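Local coordinates for tropomodulin (Caenorhabditis elegans, PDB 1PGV), which probably caps the pointed ends of actin filaments, blocking subunit addition and loss there and so maintaining filament length and dynamics, at residues S31-L36 against R60-A65; R37-D42 against N68-E73; S127-K132 against L159-I164; A152-E157 against L179-E184. One frame throughout, in Å; residues are numbered along the deposited sequence.

Overall arrangement
All four contacts lie in the C-terminal domain of tropomodulin, where helices alternate with the strands of one parallel sheet in a leucine-rich-repeat arrangement. Contacts 1 and 2 come first along the chain and touch, their centres 10 Å apart: helices 29-37 and 56-66 pack together, and then the loops leaving them pair. Contacts 3 and 4 form a similar neighbouring couple further along, also 10 Å between centres, joining strands 130-132 and 161-163 and setting helix 143-155 against helix 169-190. Contacts 1 and 4 lie on opposite sides of the chain's centre, about 30 Å apart between centres. Links between successive units thus build one elongated domain.

Contact 1: S31-L36 against R60-A65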
loop_
_atom_site.group_PDB
_atom_site.type_symbol
_atom_site.label_atom_id
_atom_site.label_comp_id
_atom_site.label_asym_id
_atom_site.label_seq_id
_atom_site.Cartn_x
_atom_site.Cartn_y
_atom_site.Cartn_z
ATOM N N SER A 31 11.315 18.522 1.154
ATOM C CA SER A 31 10.392 19.151 2.093
ATOM C C SER A 31 9.500 18.099 2.750
ATOM O O SER A 31 9.262 18.142 3.957
ATOM C CB SER A 31 9.528 20.191 1.377
ATOM O OG SER A 31 8.629 20.802 2.284
ATOM N N CYS A 32 9.011 17.156 1.951
ATOM C CA CYS A 32 8.155 16.092 2.467
ATOM C C CYS A 32 8.887 15.297 3.545
ATOM O O CYS A 32 8.318 14.980 4.590
ATOM C CB CYS A 32 7.722 15.158 1.333
ATOM S SG CYS A 32 6.486 15.859 0.211
ATOM N N ILE A 33 10.152 14.981 3.289
ATOM C CA ILE A 33 10.951 14.237 4.253
ATOM C C ILE A 33 10.995 14.978 5.583
ATOM O O ILE A 33 10.686 14.410 6.630
ATOM C CB ILE A 33 12.398 14.033 3.744
ATOM C CG1 ILE A 33 12.403 13.030 2.586
ATOM C CG2 ILE A 33 13.293 13.552 4.885
ATOM C CD1 ILE A 33 13.761 12.829 1.944
ATOM N N ASN A 34 11.372 16.251 5.540
ATOM C CA ASN A 34 11.452 17.049 6.758
ATOM C C ASN A 34 10.110 17.166 7.470
ATOM O O ASN A 34 10.038 17.030 8.688
ATOM C CB ASN A 34 11.991 18.451 6.451
ATOM C CG ASN A 34 13.461 18.441 6.077
ATOM O OD1 ASN A 34 14.287 17.851 6.776
ATOM N ND2 ASN A 34 13.797 19.104 4.975
ATOM N N ARG A 35 9.047 17.415 6.711
ATOM C CA ARG A 35 7.720 17.557 7.301
ATOM C C ARG A 35 7.190 16.264 7.916
ATOM O O ARG A 35 6.634 16.278 9.011
ATOM C CB ARG A 35 6.735 18.089 6.256
ATOM C CG ARG A 35 7.041 19.517 5.812
ATOM C CD ARG A 35 6.043 20.002 4.780
ATOM N NE ARG A 35 4.692 20.112 5.331
ATOM C CZ ARG A 35 3.603 20.299 4.594
ATOM N NH1 ARG A 35 3.705 20.396 3.274
ATOM N NH2 ARG A 35 2.412 20.388 5.174
ATOM N N LEU A 36 7.363 15.146 7.217
ATOM C CA LEU A 36 6.894 13.863 7.735
ATOM C C LEU A 36 7.624 13.498 9.027
ATOM O O LEU A 36 7.016 13.001 9.975
ATOM C CB LEU A 36 7.086 12.764 6.684
ATOM C CG LEU A 36 6.123 12.822 5.495
ATOM C CD1 LEU A 36 6.564 11.855 4.414
ATOM C CD2 LEU A 36 4.712 12.498 5.967
ATOM N N ARG A 60 14.231 6.044 0.048
ATOM C CA ARG A 60 14.292 5.252 1.269
ATOM C C ARG A 60 14.092 6.152 2.484
ATOM O O ARG A 60 13.409 5.777 3.433
ATOM C CB ARG A 60 15.642 4.539 1.394
ATOM C CG ARG A 60 15.809 3.305 0.523
ATOM C CD ARG A 60 17.174 2.669 0.780
ATOM N NE ARG A 60 17.320 1.357 0.152
ATOM C CZ ARG A 60 18.414 0.605 0.246
ATOM N NH1 ARG A 60 19.459 1.034 0.941
ATOM N NH2 ARG A 60 18.464 -0.581 -0.348
ATOM N N SER A 61 14.691 7.340 2.455
ATOM C CA SER A 61 14.560 8.272 3.570
ATOM C C SER A 61 13.135 8.819 3.665
ATOM O O SER A 61 12.637 9.092 4.758
ATOM C CB SER A 61 15.565 9.421 3.427
ATOM O OG SER A 61 15.427 10.072 2.177
ATOM N N LEU A 62 12.483 8.969 2.516
ATOM C CA LEU A 62 11.109 9.464 2.469
ATOM C C LEU A 62 10.184 8.445 3.135
ATOM O O LEU A 62 9.367 8.792 3.988
ATOM C CB LEU A 62 10.675 9.682 1.019
ATOM C CG LEU A 62 9.223 10.126 0.803
ATOM C CD1 LEU A 62 9.000 11.506 1.429
ATOM C CD2 LEU A 62 8.919 10.159 -0.685
ATOM N N ILE A 63 10.319 7.183 2.734
ATOM C CA ILE A 63 9.510 6.110 3.301
ATOM C C ILE A 63 9.719 6.043 4.806
ATOM O O ILE A 63 8.765 5.940 5.574
ATOM C CB ILE A 63 9.882 4.741 2.681
ATOM C CG1 ILE A 63 9.446 4.707 1.216
ATOM C CG2 ILE A 63 9.235 3.615 3.473
ATOM C CD1 ILE A 63 9.977 3.523 0.427
ATOM N N GLU A 64 10.976 6.109 5.228
ATOM C CA GLU A 64 11.307 6.055 6.645
ATOM C C GLU A 64 10.693 7.248 7.376
ATOM O O GLU A 64 10.213 7.122 8.502
ATOM C CB GLU A 64 12.829 6.052 6.820
ATOM C CG GLU A 64 13.302 5.932 8.259
ATOM C CD GLU A 64 14.820 5.902 8.371
ATOM O OE1 GLU A 64 15.334 5.790 9.503
ATOM O OE2 GLU A 64 15.502 5.991 7.326
ATOM N N ALA A 65 10.707 8.405 6.726
ATOM C CA ALA A 65 10.148 9.615 7.323
ATOM C C ALA A 65 8.642 9.453 7.533
ATOM O O ALA A 65 8.105 9.823 8.580
ATOM C CB ALA A 65 10.424 10.808 6.424
#
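Flat groups enter this meeting of Ile33 and Leu36 with Leu62 and Ala65 only as backbone peptides, for no ring, amide or guanidinium touches across it. The carbonyl oxygen of Ile33 lies against the methyl of Ala65, O to CB 3.6 Å, and in return Leu36 CB rests on the oxygen of Ala65. These are van der Waals touches, and no hydrogen bond crosses between the helices. The rest is aliphatic. Leu62 CD1 is the shared methyl: it meets Cys32 CB, Ile33 CG1 and Leu36 CD1, each at 3.9 Å. With CG of the leucine anti to its backbone N (chi1 177°), a turn at chi2 (64°) brings CD1 there, and both Ile33 and Leu36 pass it at a slant. Ile33 comes with its CG1 branch, which also lies 3.8 Å from Leu62 CA, so that it covers the backbone as well as the side chain. The helices run nearly parallel, their axes 26° apart and 8.6 Å at closest approach, as expected where neighbouring helices of a leucine-rich-repeat fold stand side by side along the sheet. The small side chain of Ala65 suits this spacing: its CB faces Leu36 CB at 3.9 Å, and the CA atoms of the two residues are only 5.4 Å apart. Deeper in, Leu62 continues onto Ile48 and Phe75, while Leu36 reaches Leu43 and Ser69.

Contact 2: R37-D42 against N68-E73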
loop_
_atom_site.group_PDB
_atom_site.type_symbol
_atom_site.label_atom_id
_atom_site.label_comp_id
_atom_site.label_asym_id
_atom_site.label_seq_id
_atom_site.Cartn_x
_atom_site.Cartn_y
_atom_site.Cartn_z
ATOM N N ARG A 37 8.928 13.753 9.064
ATOM C CA ARG A 37 9.727 13.455 10.249
ATOM C C ARG A 37 9.225 14.223 11.466
ATOM O O ARG A 37 9.244 13.712 12.585
ATOM C CB ARG A 37 11.197 13.807 10.011
ATOM C CG ARG A 37 11.930 12.862 9.082
ATOM C CD ARG A 37 13.375 13.295 8.903
ATOM N NE ARG A 37 14.130 12.363 8.072
ATOM C CZ ARG A 37 15.318 12.635 7.540
ATOM N NH1 ARG A 37 15.885 13.816 7.755
ATOM N NH2 ARG A 37 15.938 11.732 6.794
ATOM N N GLU A 38 8.775 15.453 11.237
ATOM C CA GLU A 38 8.276 16.295 12.316
ATOM C C GLU A 38 6.792 16.045 12.562
ATOM O O GLU A 38 6.149 16.768 13.325
ATOM C CB GLU A 38 8.513 17.770 11.979
ATOM C CG GLU A 38 9.972 18.102 11.703
ATOM C CD GLU A 38 10.195 19.568 11.385
ATOM O OE1 GLU A 38 9.549 20.082 10.447
ATOM O OE2 GLU A 38 11.025 20.206 12.068
ATOM N N ASP A 39 6.256 15.019 11.908
ATOM C CA ASP A 39 4.854 14.650 12.060
ATOM C C ASP A 39 3.913 15.824 11.766
ATOM O O ASP A 39 2.996 16.118 12.536
ATOM C CB ASP A 39 4.621 14.106 13.473
ATOM C CG ASP A 39 3.239 13.519 13.654
ATOM O OD1 ASP A 39 2.684 12.987 12.671
ATOM O OD2 ASP A 39 2.714 13.574 14.784
ATOM N N ASP A 40 4.155 16.478 10.636
ATOM C CA ASP A 40 3.354 17.617 10.192
ATOM C C ASP A 40 1.875 17.242 10.162
ATOM O O ASP A 40 1.479 16.293 9.484
ATOM C CB ASP A 40 3.817 18.049 8.802
ATOM C CG ASP A 40 3.160 19.327 8.339
ATOM O OD1 ASP A 40 1.945 19.308 8.057
ATOM O OD2 ASP A 40 3.867 20.351 8.259
ATOM N N THR A 41 1.058 18.002 10.887
ATOM C CA THR A 41 -0.374 17.730 10.966
ATOM C C THR A 41 -1.160 18.011 9.685
ATOM O O THR A 41 -2.275 17.513 9.521
ATOM C CB THR A 41 -1.024 18.541 12.111
ATOM O OG1 THR A 41 -2.419 18.228 12.188
ATOM C CG2 THR A 41 -0.852 20.033 11.868
ATOM N N ASP A 42 -0.581 18.790 8.776
ATOM C CA ASP A 42 -1.268 19.148 7.536
ATOM C C ASP A 42 -0.869 18.351 6.298
ATOM O O ASP A 42 -1.603 18.331 5.308
ATOM C CB ASP A 42 -1.076 20.642 7.266
ATOM C CG ASP A 42 -1.433 21.495 8.469
ATOM O OD1 ASP A 42 -0.566 22.260 8.938
ATOM O OD2 ASP A 42 -2.583 21.395 8.948
ATOM N N ASN A 68 7.018 8.305 10.785
ATOM C CA ASN A 68 6.884 9.200 11.930
ATOM C C ASN A 68 5.608 10.037 11.905
ATOM O O ASN A 68 5.273 10.702 12.888
ATOM C CB ASN A 68 8.099 10.120 12.000
ATOM C CG ASN A 68 9.394 9.349 12.120
ATOM O OD1 ASN A 68 9.599 8.613 13.084
ATOM N ND2 ASN A 68 10.273 9.503 11.136
ATOM N N SER A 69 4.892 9.995 10.787
ATOM C CA SER A 69 3.660 10.762 10.650
ATOM C C SER A 69 2.397 9.987 11.005
ATOM O O SER A 69 2.173 8.885 10.506
ATOM C CB SER A 69 3.523 11.290 9.223
ATOM O OG SER A 69 2.213 11.790 9.002
ATOM N N LYS A 70 1.570 10.568 11.867
ATOM C CA LYS A 70 0.320 9.928 12.243
ATOM C C LYS A 70 -0.807 10.639 11.506
ATOM O O LYS A 70 -1.978 10.488 11.840
ATOM C CB LYS A 70 0.100 10.008 13.756
ATOM C CG LYS A 70 0.147 11.409 14.339
ATOM C CD LYS A 70 -0.094 11.368 15.844
ATOM C CE LYS A 70 0.116 12.730 16.485
ATOM N NZ LYS A 70 -0.792 13.765 15.914
ATOM N N HIS A 71 -0.436 11.398 10.479
ATOM C CA HIS A 71 -1.403 12.156 9.699
ATOM C C HIS A 71 -1.476 11.777 8.223
ATOM O O HIS A 71 -2.526 11.914 7.599
ATOM C CB HIS A 71 -1.087 13.648 9.833
ATOM C CG HIS A 71 -1.090 14.135 11.249
ATOM N ND1 HIS A 71 -2.249 14.335 11.966
ATOM C CD2 HIS A 71 -0.071 14.431 12.091
ATOM C CE1 HIS A 71 -1.947 14.733 13.188
ATOM N NE2 HIS A 71 -0.631 14.801 13.290
ATOM N N ILE A 72 -0.372 11.299 7.656
ATOM C CA ILE A 72 -0.373 10.942 6.242
ATOM C C ILE A 72 -1.526 9.999 5.899
ATOM O O ILE A 72 -1.744 8.992 6.572
ATOM C CB ILE A 72 0.977 10.312 5.822
ATOM C CG1 ILE A 72 0.953 9.995 4.325
ATOM C CG2 ILE A 72 1.261 9.076 6.662
ATOM C CD1 ILE A 72 2.298 9.538 3.767
ATOM N N GLU A 73 -2.265 10.346 4.849
ATOM C CA GLU A 73 -3.417 9.571 4.406
ATOM C C GLU A 73 -3.220 8.913 3.053
ATOM O O GLU A 73 -3.818 7.873 2.768
ATOM C CB GLU A 73 -4.656 10.473 4.346
ATOM C CG GLU A 73 -5.184 10.874 5.710
ATOM C CD GLU A 73 -6.309 11.890 5.628
ATOM O OE1 GLU A 73 -6.982 11.960 4.578
ATOM O OE2 GLU A 73 -6.521 12.608 6.624
HETATM O O HOH W 1 2.215 14.274 7.960
#
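Asp39 reaches across to the backbone of Lys70: Lys70 N donates to Asp39 OD1 at 2.8 Å, a fairly straight bond (163°) that arrives on the syn side of the carboxylate, tilted well out of its plane. The same OD1 lies 3.2 Å from His71 CD2, with carboxylate and ring planes only 23° apart. OD2 faces the lysine chain, whose final bend (chi4 59°) leaves NZ 3.7 Å from OD2, a long salt bridge. The imidazole lies between two carbons. Thr41 CA makes a CH-pi contact over one face, 3.6 Å from the ring centroid, and Lys70 CG lies over the opposite face toward the rim.

Around this shell, turns set the backbones. Asp39, with positive phi, is the C-prime residue of a Schellman motif ending helix 29-37. Asp40 OD1 takes the N-H of Asp42 in an Asx turn, and Ser69 OG takes those of His71 and Ile72. A water donates to Asp40 O and accepts from Ser69 OG, bridging the loops. Arg35 forms a salt bridge to Asp40 from the preceding helix. The contact thus lies at the surface, where the loops leaving helices 29-37 and 56-66 run alongside each other toward strands 45-47 and 74-76.

Contact 3: S127-K132 against L159-I164; sequences SIVEFK and LLRVGI
Glu130 and Arg161 cross at a slant on one face of the sheet, their carboxylate and guanidinium planes almost perpendicular at 83°. Arg161 NE donates to Glu130 OE1 at 2.6 Å in a nearly straight bond (175°), a salt bridge through a single nitrogen. The oxygen lies in the guanidinium plane but is approached on the anti side of the carboxylate. A bend at chi3 (-71°) turns NE of the arginine toward it.

On the other face, Phe131 and Val162 are bridge partners, and the ring of Phe131 brings CE1 to 4.3 Å from Ile164 CD1. Ahead of the strands, Ile128 and Leu159 lie side by side and point the same way, CG2 of the isoleucine 3.9 Å from CD2 of the leucine.

Parallel backbone bonding sets this register. Phe131 N donates to Arg161 O and Gly163 N to Phe131 O, the latter at 2.7 Å. Val129 O is gripped twice, by Leu160 N at 2.8 Å and by Arg161 N at 3.0 Å, which fixes the entry into the second strand.

Helix 143-155 links these strands in a beta-alpha-beta unit. Strand 102-104 flanks 130-132, and 161-163 is outermost in the sheet; Phe131 packs onto helix 112-121 through Leu118 and Leu119, and Val162 onto Leu179 of helix 169-190.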
loop_
_atom_site.group_PDB
_atom_site.type_symbol
_atom_site.label_atom_id
_atom_site.label_comp_id
_atom_site.label_asym_id
_atom_site.label_seq_id
_atom_site.Cartn_x
_atom_site.Cartn_y
_atom_site.Cartn_z
ATOM N N SER A 127 -5.483 0.348 8.461
ATOM C CA SER A 127 -5.845 1.727 8.144
ATOM C C SER A 127 -6.057 1.865 6.638
ATOM O O SER A 127 -6.907 2.629 6.182
ATOM C CB SER A 127 -4.737 2.680 8.595
ATOM O OG SER A 127 -3.541 2.462 7.859
ATOM N N ILE A 128 -5.294 1.104 5.856
ATOM C CA ILE A 128 -5.387 1.172 4.403
ATOM C C ILE A 128 -6.680 0.632 3.796
ATOM O O ILE A 128 -7.130 -0.463 4.146
ATOM C CB ILE A 128 -4.186 0.431 3.743
ATOM C CG1 ILE A 128 -2.877 1.120 4.140
ATOM C CG2 ILE A 128 -4.355 0.398 2.235
ATOM C CD1 ILE A 128 -1.610 0.415 3.634
ATOM N N VAL A 129 -7.271 1.403 2.878
ATOM C CA VAL A 129 -8.497 0.987 2.195
ATOM C C VAL A 129 -8.254 0.771 0.707
ATOM O O VAL A 129 -9.044 0.116 0.026
ATOM C CB VAL A 129 -9.642 2.017 2.374
ATOM C CG1 VAL A 129 -9.908 2.228 3.851
ATOM C CG2 VAL A 129 -9.290 3.323 1.683
ATOM N N GLU A 130 -7.159 1.329 0.198
ATOM C CA GLU A 130 -6.811 1.162 -1.204
ATOM C C GLU A 130 -5.325 0.833 -1.327
ATOM O O GLU A 130 -4.474 1.619 -0.924
ATOM C CB GLU A 130 -7.122 2.431 -1.996
ATOM C CG GLU A 130 -6.774 2.324 -3.472
ATOM C CD GLU A 130 -7.221 3.542 -4.255
ATOM O OE1 GLU A 130 -8.438 3.819 -4.270
ATOM O OE2 GLU A 130 -6.359 4.221 -4.853
ATOM N N PHE A 131 -5.034 -0.335 -1.892
ATOM C CA PHE A 131 -3.657 -0.795 -2.084
ATOM C C PHE A 131 -3.511 -1.143 -3.563
ATOM O O PHE A 131 -4.098 -2.109 -4.030
ATOM C CB PHE A 131 -3.401 -2.030 -1.203
ATOM C CG PHE A 131 -2.013 -2.599 -1.332
ATOM C CD1 PHE A 131 -1.695 -3.460 -2.374
ATOM C CD2 PHE A 131 -1.022 -2.259 -0.415
ATOM C CE1 PHE A 131 -0.402 -3.979 -2.505
ATOM C CE2 PHE A 131 0.273 -2.770 -0.537
ATOM C CZ PHE A 131 0.581 -3.633 -1.588
ATOM N N LYS A 132 -2.751 -0.346 -4.304
ATOM C CA LYS A 132 -2.581 -0.598 -5.728
ATOM C C LYS A 132 -1.134 -0.974 -6.002
ATOM O O LYS A 132 -0.218 -0.289 -5.561
ATOM C CB LYS A 132 -2.956 0.644 -6.543
ATOM C CG LYS A 132 -3.400 0.329 -7.980
ATOM C CD LYS A 132 -2.394 -0.522 -8.744
ATOM C CE LYS A 132 -2.896 -0.866 -10.134
ATOM N NZ LYS A 132 -4.195 -1.599 -10.120
ATOM N N LEU A 159 -9.870 -2.964 3.684
ATOM C CA LEU A 159 -9.621 -2.887 2.248
ATOM C C LEU A 159 -10.867 -2.865 1.369
ATOM O O LEU A 159 -11.724 -3.747 1.458
ATOM C CB LEU A 159 -8.734 -4.059 1.795
ATOM C CG LEU A 159 -7.296 -4.020 2.309
ATOM C CD1 LEU A 159 -6.587 -5.321 1.924
ATOM C CD2 LEU A 159 -6.563 -2.826 1.707
ATOM N N LEU A 160 -10.939 -1.857 0.501
ATOM C CA LEU A 160 -12.053 -1.707 -0.426
ATOM C C LEU A 160 -11.581 -1.906 -1.857
ATOM O O LEU A 160 -12.341 -2.358 -2.710
ATOM C CB LEU A 160 -12.680 -0.314 -0.275
ATOM C CG LEU A 160 -13.243 -0.027 1.116
ATOM C CD1 LEU A 160 -13.745 1.421 1.173
ATOM C CD2 LEU A 160 -14.375 -1.004 1.424
ATOM N N ARG A 161 -10.319 -1.570 -2.120
ATOM C CA ARG A 161 -9.757 -1.713 -3.459
ATOM C C ARG A 161 -8.347 -2.290 -3.410
ATOM O O ARG A 161 -7.487 -1.790 -2.687
ATOM C CB ARG A 161 -9.730 -0.358 -4.176
ATOM C CG ARG A 161 -11.113 0.150 -4.594
ATOM C CD ARG A 161 -11.047 1.556 -5.191
ATOM N NE ARG A 161 -10.762 2.575 -4.182
ATOM C CZ ARG A 161 -11.572 2.873 -3.169
ATOM N NH1 ARG A 161 -12.724 2.233 -3.027
ATOM N NH2 ARG A 161 -11.227 3.805 -2.291
ATOM N N VAL A 162 -8.126 -3.354 -4.177
ATOM C CA VAL A 162 -6.818 -3.996 -4.235
ATOM C C VAL A 162 -6.431 -4.118 -5.702
ATOM O O VAL A 162 -7.031 -4.885 -6.460
ATOM C CB VAL A 162 -6.851 -5.393 -3.581
ATOM C CG1 VAL A 162 -5.500 -6.105 -3.780
ATOM C CG2 VAL A 162 -7.147 -5.254 -2.098
ATOM N N GLY A 163 -5.439 -3.326 -6.094
ATOM C CA GLY A 163 -4.981 -3.320 -7.468
ATOM C C GLY A 163 -3.950 -4.400 -7.715
ATOM O O GLY A 163 -2.752 -4.124 -7.790
ATOM N N ILE A 164 -4.439 -5.627 -7.834
ATOM C CA ILE A 164 -3.605 -6.802 -8.081
ATOM C C ILE A 164 -4.382 -7.725 -9.002
ATOM O O ILE A 164 -5.588 -7.910 -8.828
ATOM C CB ILE A 164 -3.304 -7.554 -6.777
ATOM C CG1 ILE A 164 -2.396 -6.700 -5.896
ATOM C CG2 ILE A 164 -2.689 -8.925 -7.090
ATOM C CD1 ILE A 164 -1.995 -7.355 -4.598
#

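Contact 4: A152-E157 against L179-E184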
loop_
_atom_site.group_PDB
_atom_site.type_symbol
_atom_site.label_atom_id
_atom_site.label_comp_id
_atom_site.label_asym_id
_atom_site.label_seq_id
_atom_site.Cartn_x
_atom_site.Cartn_y
_atom_site.Cartn_z
ATOM N N ALA A 152 -4.892 -13.098 3.309
ATOM C CA ALA A 152 -4.593 -11.858 4.021
ATOM C C ALA A 152 -5.722 -10.860 3.802
ATOM O O ALA A 152 -6.180 -10.204 4.741
ATOM C CB ALA A 152 -3.291 -11.261 3.519
ATOM N N ILE A 153 -6.152 -10.748 2.554
ATOM C CA ILE A 153 -7.227 -9.828 2.192
ATOM C C ILE A 153 -8.541 -10.237 2.855
ATOM O O ILE A 153 -9.282 -9.398 3.374
ATOM C CB ILE A 153 -7.405 -9.790 0.664
ATOM C CG1 ILE A 153 -6.172 -9.146 0.021
ATOM C CG2 ILE A 153 -8.673 -9.022 0.299
ATOM C CD1 ILE A 153 -6.122 -9.255 -1.497
ATOM N N GLU A 154 -8.829 -11.533 2.845
ATOM C CA GLU A 154 -10.056 -12.033 3.438
ATOM C C GLU A 154 -10.132 -11.693 4.924
ATOM O O GLU A 154 -11.219 -11.504 5.467
ATOM C CB GLU A 154 -10.143 -13.547 3.215
ATOM C CG GLU A 154 -11.468 -14.171 3.554
ATOM C CD GLU A 154 -11.553 -15.608 3.076
ATOM O OE1 GLU A 154 -11.902 -15.833 1.896
ATOM O OE2 GLU A 154 -11.253 -16.507 3.886
ATOM N N GLU A 155 -8.980 -11.596 5.583
ATOM C CA GLU A 155 -8.948 -11.275 7.004
ATOM C C GLU A 155 -8.975 -9.765 7.252
ATOM O O GLU A 155 -9.260 -9.313 8.363
ATOM C CB GLU A 155 -7.689 -11.866 7.647
ATOM C CG GLU A 155 -7.739 -11.917 9.152
ATOM C CD GLU A 155 -6.463 -12.464 9.758
ATOM O OE1 GLU A 155 -5.867 -13.384 9.155
ATOM O OE2 GLU A 155 -6.071 -11.976 10.838
ATOM N N ASN A 156 -8.675 -8.989 6.219
ATOM C CA ASN A 156 -8.645 -7.531 6.345
ATOM C C ASN A 156 -10.070 -6.982 6.219
ATOM O O ASN A 156 -10.753 -7.263 5.244
ATOM C CB ASN A 156 -7.760 -6.937 5.247
ATOM C CG ASN A 156 -7.484 -5.454 5.454
ATOM O OD1 ASN A 156 -8.415 -4.644 5.538
ATOM N ND2 ASN A 156 -6.198 -5.088 5.538
ATOM N N GLU A 157 -10.501 -6.195 7.203
ATOM C CA GLU A 157 -11.855 -5.633 7.190
ATOM C C GLU A 157 -11.968 -4.223 6.601
ATOM O O GLU A 157 -13.080 -3.737 6.369
ATOM C CB GLU A 157 -12.425 -5.626 8.612
ATOM C CG GLU A 157 -12.643 -7.007 9.210
ATOM C CD GLU A 157 -13.173 -6.955 10.637
ATOM O OE1 GLU A 157 -13.382 -8.033 11.228
ATOM O OE2 GLU A 157 -13.378 -5.842 11.171
ATOM N N LEU A 179 -13.791 -7.850 -0.496
ATOM C CA LEU A 179 -13.844 -6.412 -0.753
ATOM C C LEU A 179 -15.287 -5.917 -0.728
ATOM O O LEU A 179 -15.574 -4.836 -0.200
ATOM C CB LEU A 179 -13.188 -6.081 -2.093
ATOM C CG LEU A 179 -11.686 -6.402 -2.159
ATOM C CD1 LEU A 179 -11.107 -5.883 -3.461
ATOM C CD2 LEU A 179 -10.966 -5.771 -0.972
ATOM N N GLU A 180 -16.191 -6.709 -1.292
ATOM C CA GLU A 180 -17.608 -6.337 -1.296
ATOM C C GLU A 180 -18.142 -6.338 0.133
ATOM O O GLU A 180 -18.911 -5.458 0.522
ATOM C CB GLU A 180 -18.413 -7.305 -2.163
ATOM C CG GLU A 180 -18.386 -6.960 -3.637
ATOM C CD GLU A 180 -18.921 -5.562 -3.907
ATOM O OE1 GLU A 180 -20.072 -5.284 -3.512
ATOM O OE2 GLU A 180 -18.192 -4.744 -4.509
ATOM N N ARG A 181 -17.737 -7.336 0.912
ATOM C CA ARG A 181 -18.141 -7.443 2.309
ATOM C C ARG A 181 -17.691 -6.180 3.049
ATOM O O ARG A 181 -18.450 -5.597 3.835
ATOM C CB ARG A 181 -17.483 -8.681 2.937
ATOM C CG ARG A 181 -17.591 -8.802 4.447
ATOM C CD ARG A 181 -16.496 -9.745 4.972
ATOM N NE ARG A 181 -15.177 -9.119 4.885
ATOM C CZ ARG A 181 -14.018 -9.771 4.942
ATOM N NH1 ARG A 181 -13.992 -11.093 5.081
ATOM N NH2 ARG A 181 -12.883 -9.093 4.875
ATOM N N ASN A 182 -16.452 -5.758 2.800
ATOM C CA ASN A 182 -15.922 -4.565 3.452
ATOM C C ASN A 182 -16.657 -3.303 2.998
ATOM O O ASN A 182 -16.898 -2.399 3.797
ATOM C CB ASN A 182 -14.421 -4.422 3.172
ATOM C CG ASN A 182 -13.605 -5.533 3.815
ATOM O OD1 ASN A 182 -14.111 -6.277 4.654
ATOM N ND2 ASN A 182 -12.329 -5.636 3.440
ATOM N N TYR A 183 -17.017 -3.246 1.723
ATOM C CA TYR A 183 -17.732 -2.084 1.213
ATOM C C TYR A 183 -19.093 -1.996 1.903
ATOM O O TYR A 183 -19.548 -0.908 2.263
ATOM C CB TYR A 183 -17.905 -2.194 -0.301
ATOM C CG TYR A 183 -18.685 -1.054 -0.918
ATOM C CD1 TYR A 183 -20.078 -1.088 -0.981
ATOM C CD2 TYR A 183 -18.029 0.062 -1.436
ATOM C CE1 TYR A 183 -20.799 -0.037 -1.550
ATOM C CE2 TYR A 183 -18.739 1.118 -2.006
ATOM C CZ TYR A 183 -20.121 1.061 -2.059
ATOM O OH TYR A 183 -20.824 2.101 -2.631
ATOM N N GLU A 184 -19.737 -3.144 2.095
ATOM C CA GLU A 184 -21.042 -3.174 2.759
ATOM C C GLU A 184 -20.930 -2.760 4.220
ATOM O O GLU A 184 -21.836 -2.130 4.772
ATOM C CB GLU A 184 -21.662 -4.566 2.655
ATOM C CG GLU A 184 -22.227 -4.862 1.285
ATOM C CD GLU A 184 -23.252 -3.823 0.873
ATOM O OE1 GLU A 184 -24.189 -3.588 1.664
ATOM O OE2 GLU A 184 -23.118 -3.243 -0.227
HETATM O O HOH W 2 -14.733 -1.771 5.567
#
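Arg181 and Asn182 make the close part of this contact by gripping carbonyl oxygens at the end of helix 143-155, Arg181 from the exposed rim and Asn182 buried beside it. The guanidinium meets Glu154 O with both terminal nitrogens, NH1 at 2.8 Å and NH2 at 3.0 Å; NH1 comes in the carbonyl plane, NH2 from above it. The side-on edge of the same group holds Asn182 OD1, NE at 3.0 Å and NH2 at 3.1 Å, both from one face of the amide. That double grip, with the bond from ND2 to Asn156 O at 2.9 Å (157°), fixes the rotation of the amide; ND2 also serves Leu159 O. The carboxylate of Glu154 adds a salt bridge to Arg174, further back on helix 169-190. A positive group beside carbonyls at a helix C-terminus is probably favourable for the helix dipole.

Away from this network the fit is slacker. Ile153 and Leu179 touch through one methyl pair, CG2 to CD2 at 4.2 Å. On the solvent side, Glu157 is linked by a water that donates to its O at 2.7 Å and to the O of Asn182.

Underneath, Ile153 and Leu179 both reach Val162. The arrangement suits the C-terminal end of a leucine-rich-repeat fold: the long final helix 169-190 packs beside the last beta-alpha-beta unit and is tied to the turn between its helix and strand.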